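Local structure of putative DsbA oxidoreductase SCO1869 (Streptomyces coelicolor A3, 3GL5) at residues K25-A28 with A29-H32; T59-T62 with A63-M67; D137-R140 with L141-L144. The protein is of unproven function but is probably a thiol-disulfide oxidoreductase of the DsbA family, with a thioredoxin-like fold. All coordinates share one frame; numbering follows the deposited sequence. Where two conformers were deposited one is given.

All three contacts are local, and they follow one another along the chain without nesting or crossing. Interaction 1 comes first. It closes the turn where helix 14-28 of the thioredoxin-like core gives way to the loop before strand 36-42, beside helix 201-213. Interaction 2 lies at the C-terminal end of helix 57-64, where the chain turns toward helix 69-85. Interaction 3 opens helix 138-147, which packs against helices 101-111, 116-128 and 152-160. The last two belong to the segment between core strands 36-42 and 186-189. Interactions 2 and 3 are about 17 Å apart at their nearest atoms. Interactions 1 and 3 lie on opposite sides of the chain's centre.

Interaction 1. Residues K25-A28 with A29-H32; sequences KALA and AFPH
Leu27 and Phe30 meet in the turn that leads out of helix 14-28, the helix that starts at the Cys13-Cys16 disulfide. The main bond runs from Phe30 N to Leu27 O, at 3.0 Å with an N-H...O angle of 150°. The donor sits well above the carbonyl plane of Leu27, 72° out of it. With Ala28 and Ala29 between them, these residues form a type I turn. Within the turn, Ala29 N has two weak bonds that reach back to the helix. One goes to Lys25 O at 3.4 Å and the other to Ala26 O at 3.2 Å. One N-H is thus shared between a four-residue and a three-residue step, so the backbone is probably held less firmly here than in a regular helical turn.

This turn belongs to the beta-alpha-beta crossover of the thioredoxin-like fold. Strand 3-9 leads into helix 14-28, and the chain then returns to strand 36-42, which runs parallel to strand 3-9. The side chains follow that path. Phe30 CB rests 3.3 Å from Leu27 O. Leu27 sends its CD1 methyl forward to 4.4 Å from Phe30 CB, a loose apolar contact. Phe30 CG stands anti to the backbone N (chi1 -179°), which carries the ring onto Leu208 and Thr209 of helix 201-213 and onto Val36. Leu27 also packs on Val36 and Val38, so both side chains face the start of the next strand. Ala26 touches Phe204 and Thr205 of helix 201-213. Farther along, His32 N lies 3.5 Å above one face of the Phe30 ring, offset toward its rim.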
loop_
_atom_site.group_PDB
_atom_site.type_symbol
_atom_site.label_atom_id
_atom_site.label_comp_id
_atom_site.label_asym_id
_atom_site.label_seq_id
_atom_site.Cartn_x
_atom_site.Cartn_y
_atom_site.Cartn_z
ATOM N N LYS A 25 13.262 8.032 -14.205
ATOM C CA LYS A 25 13.646 9.178 -14.998
ATOM C C LYS A 25 12.388 9.820 -15.619
ATOM O O LYS A 25 12.227 11.021 -15.553
ATOM C CB LYS A 25 14.720 8.788 -16.020
ATOM C CG LYS A 25 14.865 9.768 -17.170
ATOM C CD LYS A 25 15.880 9.297 -18.218
ATOM C CE LYS A 25 17.147 10.108 -18.104
ATOM N NZ LYS A 25 17.817 10.371 -19.441
ATOM N N ALA A 26 11.481 9.013 -16.163
ATOM C CA ALA A 26 10.241 9.526 -16.759
ATOM C C ALA A 26 9.352 10.181 -15.702
ATOM O O ALA A 26 8.689 11.214 -15.952
ATOM C CB ALA A 26 9.486 8.399 -17.435
ATOM N N LEU A 27 9.332 9.588 -14.514
ATOM C CA LEU A 27 8.465 10.073 -13.474
ATOM C C LEU A 27 8.922 11.488 -12.987
ATOM O O LEU A 27 8.084 12.380 -12.715
ATOM C CB LEU A 27 8.413 9.050 -12.336
ATOM C CG LEU A 27 7.602 9.509 -11.130
ATOM C CD1 LEU A 27 6.197 9.884 -11.609
ATOM C CD2 LEU A 27 7.567 8.482 -9.950
ATOM N N ALA A 28 10.243 11.671 -12.889
ATOM C CA ALA A 28 10.829 12.931 -12.466
ATOM C C ALA A 28 10.549 14.055 -13.454
ATOM O O ALA A 28 10.487 15.217 -13.075
ATOM C CB ALA A 28 12.301 12.784 -12.201
ATOM N N ALA A 29 10.294 13.723 -14.708
ATOM C CA ALA A 29 9.944 14.771 -15.659
ATOM C C ALA A 29 8.437 14.857 -15.881
ATOM O O ALA A 29 7.990 15.666 -16.666
ATOM C CB ALA A 29 10.673 14.561 -16.981
ATOM N N PHE A 30 7.650 14.031 -15.198
ATOM C CA PHE A 30 6.175 14.070 -15.335
ATOM C C PHE A 30 5.574 15.264 -14.539
ATOM O O PHE A 30 5.949 15.445 -13.388
ATOM C CB PHE A 30 5.583 12.741 -14.841
ATOM C CG PHE A 30 4.087 12.649 -14.940
ATOM C CD1 PHE A 30 3.436 12.852 -16.163
ATOM C CD2 PHE A 30 3.338 12.320 -13.822
ATOM C CE1 PHE A 30 2.052 12.753 -16.248
ATOM C CE2 PHE A 30 1.976 12.212 -13.881
ATOM C CZ PHE A 30 1.314 12.429 -15.109
ATOM N N PRO A 31 4.653 16.069 -15.161
ATOM C CA PRO A 31 4.051 17.247 -14.531
ATOM C C PRO A 31 3.224 16.940 -13.289
ATOM O O PRO A 31 3.017 17.826 -12.494
ATOM C CB PRO A 31 3.138 17.824 -15.624
ATOM C CG PRO A 31 3.723 17.412 -16.861
ATOM C CD PRO A 31 4.220 15.982 -16.572
ATOM N N HIS A 32 2.774 15.705 -13.095
ATOM C CA HIS A 32 2.039 15.405 -11.864
ATOM C C HIS A 32 2.690 14.340 -11.046
ATOM O O HIS A 32 1.997 13.532 -10.438
ATOM C CB HIS A 32 0.620 14.984 -12.176
ATOM C CG HIS A 32 -0.145 16.026 -12.916
ATOM N ND1 HIS A 32 -0.705 17.117 -12.288
ATOM C CD2 HIS A 32 -0.406 16.170 -14.237
ATOM C CE1 HIS A 32 -1.305 17.874 -13.191
ATOM N NE2 HIS A 32 -1.146 17.316 -14.378
#

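Interaction 2. Residues T59-T62 with A63-M67; sequences TMLT and AKYGM
The backbone keeps helical bonding from Thr59 through Lys64, with a wider pi-type turn at 60-62, and Ala63 N meets Thr59 O at 2.7 Å. This is the C-terminal end of helix 57-64, in the DsbA-like thioredoxin domain. The bonding fades here: Tyr65 N reaches Leu61 O at 3.1 Å, only weakly. Tyr65 is the first residue to leave helical angles, and Gly66 follows with positive phi, so the chain swings back beside the last turn.

Tyr65 lies against the side of the helix, its CG anti to the carbonyl carbon (chi1 -65°). The methyl CD2 of Leu61 comes to the edge of the ring, 4.0 Å from Tyr65 CD2. Tyr65 CE2 lies 4.2 Å from CG of Met60, a selenomethionine modelled in two conformers. Tyr65 also packs on Gly233 of the second subunit. Met67, also a selenomethionine, folds back over Leu61 and places its SE 4.2 Å from Leu61 CB. Leu61 and Thr62 touch Ala72 of helix 69-85. The hydroxyl of Thr62 is hydrogen-bonded to Leu58 O.

Thr62 CA approaches Met67 O at 3.3 Å in a CH...O contact. A water closes the turn, donating to Thr62 O at 2.6 Å and to Met67 O at 2.5 Å.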
loop_
_atom_site.group_PDB
_atom_site.type_symbol
_atom_site.label_atom_id
_atom_site.label_comp_id
_atom_site.label_asym_id
_atom_site.label_seq_id
_atom_site.Cartn_x
_atom_site.Cartn_y
_atom_site.Cartn_z
ATOM N N THR A 59 26.347 -19.301 -19.310
ATOM C CA THR A 59 26.051 -20.734 -19.420
ATOM C C THR A 59 24.568 -20.978 -19.645
ATOM O O THR A 59 24.188 -21.779 -20.506
ATOM C CB THR A 59 26.481 -21.493 -18.125
ATOM O OG1 THR A 59 27.848 -21.201 -17.847
ATOM C CG2 THR A 59 26.312 -23.002 -18.260
HETATM N N MSE A 60 23.737 -20.300 -18.851
HETATM C CA MSE A 60 22.278 -20.393 -18.964
HETATM C C MSE A 60 21.791 -19.993 -20.353
HETATM O O MSE A 60 20.946 -20.667 -20.937
HETATM C CB MSE A 60 21.587 -19.524 -17.904
HETATM C CG MSE A 60 20.137 -19.157 -18.245
HETATM SE SE MSE A 60 19.481 -17.666 -17.159
HETATM C CE MSE A 60 19.491 -16.267 -18.497
ATOM N N LEU A 61 22.326 -18.893 -20.877
ATOM C CA LEU A 61 21.932 -18.413 -22.202
ATOM C C LEU A 61 22.332 -19.410 -23.302
ATOM O O LEU A 61 21.530 -19.804 -24.140
ATOM C CB LEU A 61 22.520 -17.028 -22.470
ATOM C CG LEU A 61 21.932 -16.014 -21.484
ATOM C CD1 LEU A 61 22.608 -14.669 -21.595
ATOM C CD2 LEU A 61 20.444 -15.881 -21.667
ATOM N N THR A 62 23.574 -19.846 -23.259
ATOM C CA THR A 62 24.081 -20.711 -24.309
ATOM C C THR A 62 23.508 -22.138 -24.195
ATOM O O THR A 62 23.102 -22.722 -25.189
ATOM C CB THR A 62 25.626 -20.659 -24.366
ATOM O OG1 THR A 62 26.181 -21.006 -23.088
ATOM C CG2 THR A 62 26.071 -19.244 -24.714
ATOM N N ALA A 63 23.420 -22.655 -22.973
ATOM C CA ALA A 63 22.950 -24.020 -22.737
ATOM C C ALA A 63 21.421 -24.159 -22.753
ATOM O O ALA A 63 20.872 -25.013 -23.476
ATOM C CB ALA A 63 23.544 -24.580 -21.424
ATOM N N LYS A 64 20.751 -23.324 -21.945
ATOM C CA LYS A 64 19.283 -23.339 -21.793
ATOM C C LYS A 64 18.498 -22.669 -22.946
ATOM O O LYS A 64 17.308 -22.948 -23.114
ATOM C CB LYS A 64 18.850 -22.738 -20.442
ATOM C CG LYS A 64 17.626 -23.409 -19.864
ATOM C CD LYS A 64 16.803 -22.482 -19.007
ATOM C CE LYS A 64 15.704 -23.290 -18.326
ATOM N NZ LYS A 64 14.895 -22.442 -17.386
ATOM N N TYR A 65 19.131 -21.803 -23.738
ATOM C CA TYR A 65 18.374 -21.122 -24.792
ATOM C C TYR A 65 18.876 -21.338 -26.195
ATOM O O TYR A 65 18.433 -20.650 -27.130
ATOM C CB TYR A 65 18.186 -19.631 -24.476
ATOM C CG TYR A 65 17.344 -19.478 -23.252
ATOM C CD1 TYR A 65 16.064 -20.050 -23.207
ATOM C CD2 TYR A 65 17.832 -18.822 -22.116
ATOM C CE1 TYR A 65 15.282 -19.954 -22.088
ATOM C CE2 TYR A 65 17.046 -18.708 -20.978
ATOM C CZ TYR A 65 15.767 -19.282 -20.976
ATOM O OH TYR A 65 14.959 -19.191 -19.865
ATOM N N GLY A 66 19.776 -22.309 -26.336
ATOM C CA GLY A 66 20.310 -22.684 -27.635
ATOM C C GLY A 66 20.812 -21.509 -28.460
ATOM O O GLY A 66 20.485 -21.380 -29.653
HETATM N N MSE A 67 21.599 -20.656 -27.806
HETATM C CA MSE A 67 22.163 -19.455 -28.391
HETATM C C MSE A 67 23.687 -19.571 -28.359
HETATM O O MSE A 67 24.234 -20.277 -27.528
HETATM C CB MSE A 67 21.678 -18.276 -27.568
HETATM C CG MSE A 67 22.558 -17.084 -27.522
HETATM SE SE MSE A 67 21.633 -15.832 -26.421
HETATM C CE MSE A 67 19.890 -16.752 -26.251
HETATM O O HOH W 1 23.640 -22.668 -27.756
#

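Interaction 3. Residues D137-R140 with L141-L144; sequences DDER and LVEL
Arg140 reaches forward along its helix to Glu143 and Leu144. It stands in the first turn of helix 138-147, in the helical part inserted into the thioredoxin fold, as in DsbA. Asp137 is the N-cap. Four successive backbone bonds, from Asp137 O to Leu141 N through Arg140 O to Leu144 N, build the first two turns.

Arg140 CB lies 3.1 Å from Leu141 N. From CB the chain leaves with CG anti to the backbone N, then bends at chi2 (55°), which turns it along the helix toward Glu143 and Leu144. Arg140 CG lies 4.1 Å from Leu144 CD1. Arg140 CD passes 3.5 Å from Glu143 OE1. Arg140 NE comes to 4.2 Å from Leu144 CG. The guanidinium then has Leu144 CD2 over one face, offset toward its rim. Arg140 NH1 makes the salt bridge, 2.6 Å to Glu143 OE1, and the acceptor lies in the guanidinium plane. Glu143 OE1 is met on its anti side, somewhat out of the carboxylate plane, and the two flat groups stand 83° apart. NH2 forms a second salt bridge with Asp130, a residue of the sodium site. Arg132 of that site is also close, so two arginines and two carboxylates cluster here.

With a leucine at this position, Glu143 would probably lose its salt-bridge partner, and Asp130 would lose one of its positive neighbours.

Leu141 and Leu144 pack on Phe123 of helix 116-128, while Glu139 pairs with Arg156 of helix 152-160. The cap uses the arginine's main chain: Arg140 N donates to Asp137 OD1 at 2.9 Å, from above the carboxylate plane.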
loop_
_atom_site.group_PDB
_atom_site.type_symbol
_atom_site.label_atom_id
_atom_site.label_comp_id
_atom_site.label_asym_id
_atom_site.label_seq_id
_atom_site.Cartn_x
_atom_site.Cartn_y
_atom_site.Cartn_z
ATOM N N ASP A 137 22.920 -17.702 -0.484
ATOM C CA ASP A 137 23.853 -17.185 0.520
ATOM C C ASP A 137 23.137 -16.235 1.507
ATOM O O ASP A 137 23.053 -15.004 1.293
ATOM C CB ASP A 137 25.034 -16.491 -0.156
ATOM C CG ASP A 137 26.058 -15.921 0.835
ATOM O OD1 ASP A 137 25.808 -15.868 2.068
ATOM O OD2 ASP A 137 27.132 -15.499 0.363
ATOM N N ASP A 138 22.636 -16.816 2.595
ATOM C CA ASP A 138 21.823 -16.090 3.545
ATOM C C ASP A 138 22.584 -14.949 4.199
ATOM O O ASP A 138 22.044 -13.860 4.355
ATOM C CB ASP A 138 21.282 -17.055 4.601
ATOM C CG ASP A 138 20.004 -17.756 4.160
ATOM O OD1 ASP A 138 19.563 -17.581 2.987
ATOM O OD2 ASP A 138 19.434 -18.483 5.004
ATOM N N GLU A 139 23.847 -15.188 4.549
ATOM C CA GLU A 139 24.663 -14.149 5.157
ATOM C C GLU A 139 24.859 -12.928 4.233
ATOM O O GLU A 139 24.824 -11.787 4.688
ATOM C CB GLU A 139 25.980 -14.712 5.694
ATOM C CG GLU A 139 25.804 -15.477 7.038
ATOM C CD GLU A 139 25.023 -14.665 8.065
ATOM O OE1 GLU A 139 25.299 -13.459 8.203
ATOM O OE2 GLU A 139 24.124 -15.216 8.728
ATOM N N ARG A 140 24.991 -13.171 2.937
ATOM C CA ARG A 140 24.972 -12.072 1.951
ATOM C C ARG A 140 23.689 -11.234 2.026
ATOM O O ARG A 140 23.737 -10.007 2.056
ATOM C CB ARG A 140 25.157 -12.584 0.529
ATOM C CG ARG A 140 25.441 -11.483 -0.476
ATOM C CD ARG A 140 26.636 -10.721 0.004
ATOM N NE ARG A 140 26.901 -9.509 -0.758
ATOM C CZ ARG A 140 27.512 -8.433 -0.257
ATOM N NH1 ARG A 140 27.873 -8.410 1.024
ATOM N NH2 ARG A 140 27.728 -7.363 -1.030
ATOM N N LEU A 141 22.552 -11.899 2.069
ATOM C CA LEU A 141 21.273 -11.193 2.187
ATOM C C LEU A 141 21.189 -10.428 3.495
ATOM O O LEU A 141 20.678 -9.315 3.524
ATOM C CB LEU A 141 20.088 -12.151 2.036
ATOM C CG LEU A 141 20.192 -12.989 0.758
ATOM C CD1 LEU A 141 19.041 -14.007 0.632
ATOM C CD2 LEU A 141 20.304 -12.095 -0.505
ATOM N N VAL A 142 21.712 -11.002 4.567
ATOM C CA VAL A 142 21.708 -10.314 5.819
ATOM C C VAL A 142 22.486 -8.986 5.708
ATOM O O VAL A 142 21.987 -7.913 6.103
ATOM C CB VAL A 142 22.249 -11.222 6.910
ATOM C CG1 VAL A 142 22.385 -10.460 8.207
ATOM C CG2 VAL A 142 21.328 -12.420 7.098
ATOM N N GLU A 143 23.689 -9.058 5.141
ATOM C CA GLU A 143 24.548 -7.887 4.993
ATOM C C GLU A 143 23.857 -6.852 4.115
ATOM O O GLU A 143 23.745 -5.695 4.510
ATOM C CB GLU A 143 25.881 -8.276 4.370
ATOM C CG GLU A 143 26.760 -9.178 5.234
ATOM C CD GLU A 143 27.880 -9.836 4.427
ATOM O OE1 GLU A 143 27.826 -9.807 3.172
ATOM O OE2 GLU A 143 28.837 -10.361 5.048
ATOM N N LEU A 144 23.385 -7.268 2.932
ATOM C CA LEU A 144 22.650 -6.351 2.057
ATOM C C LEU A 144 21.440 -5.711 2.750
ATOM O O LEU A 144 21.137 -4.540 2.539
ATOM C CB LEU A 144 22.184 -7.071 0.780
ATOM C CG LEU A 144 23.315 -7.498 -0.150
ATOM C CD1 LEU A 144 22.794 -8.408 -1.252
ATOM C CD2 LEU A 144 24.042 -6.263 -0.736
#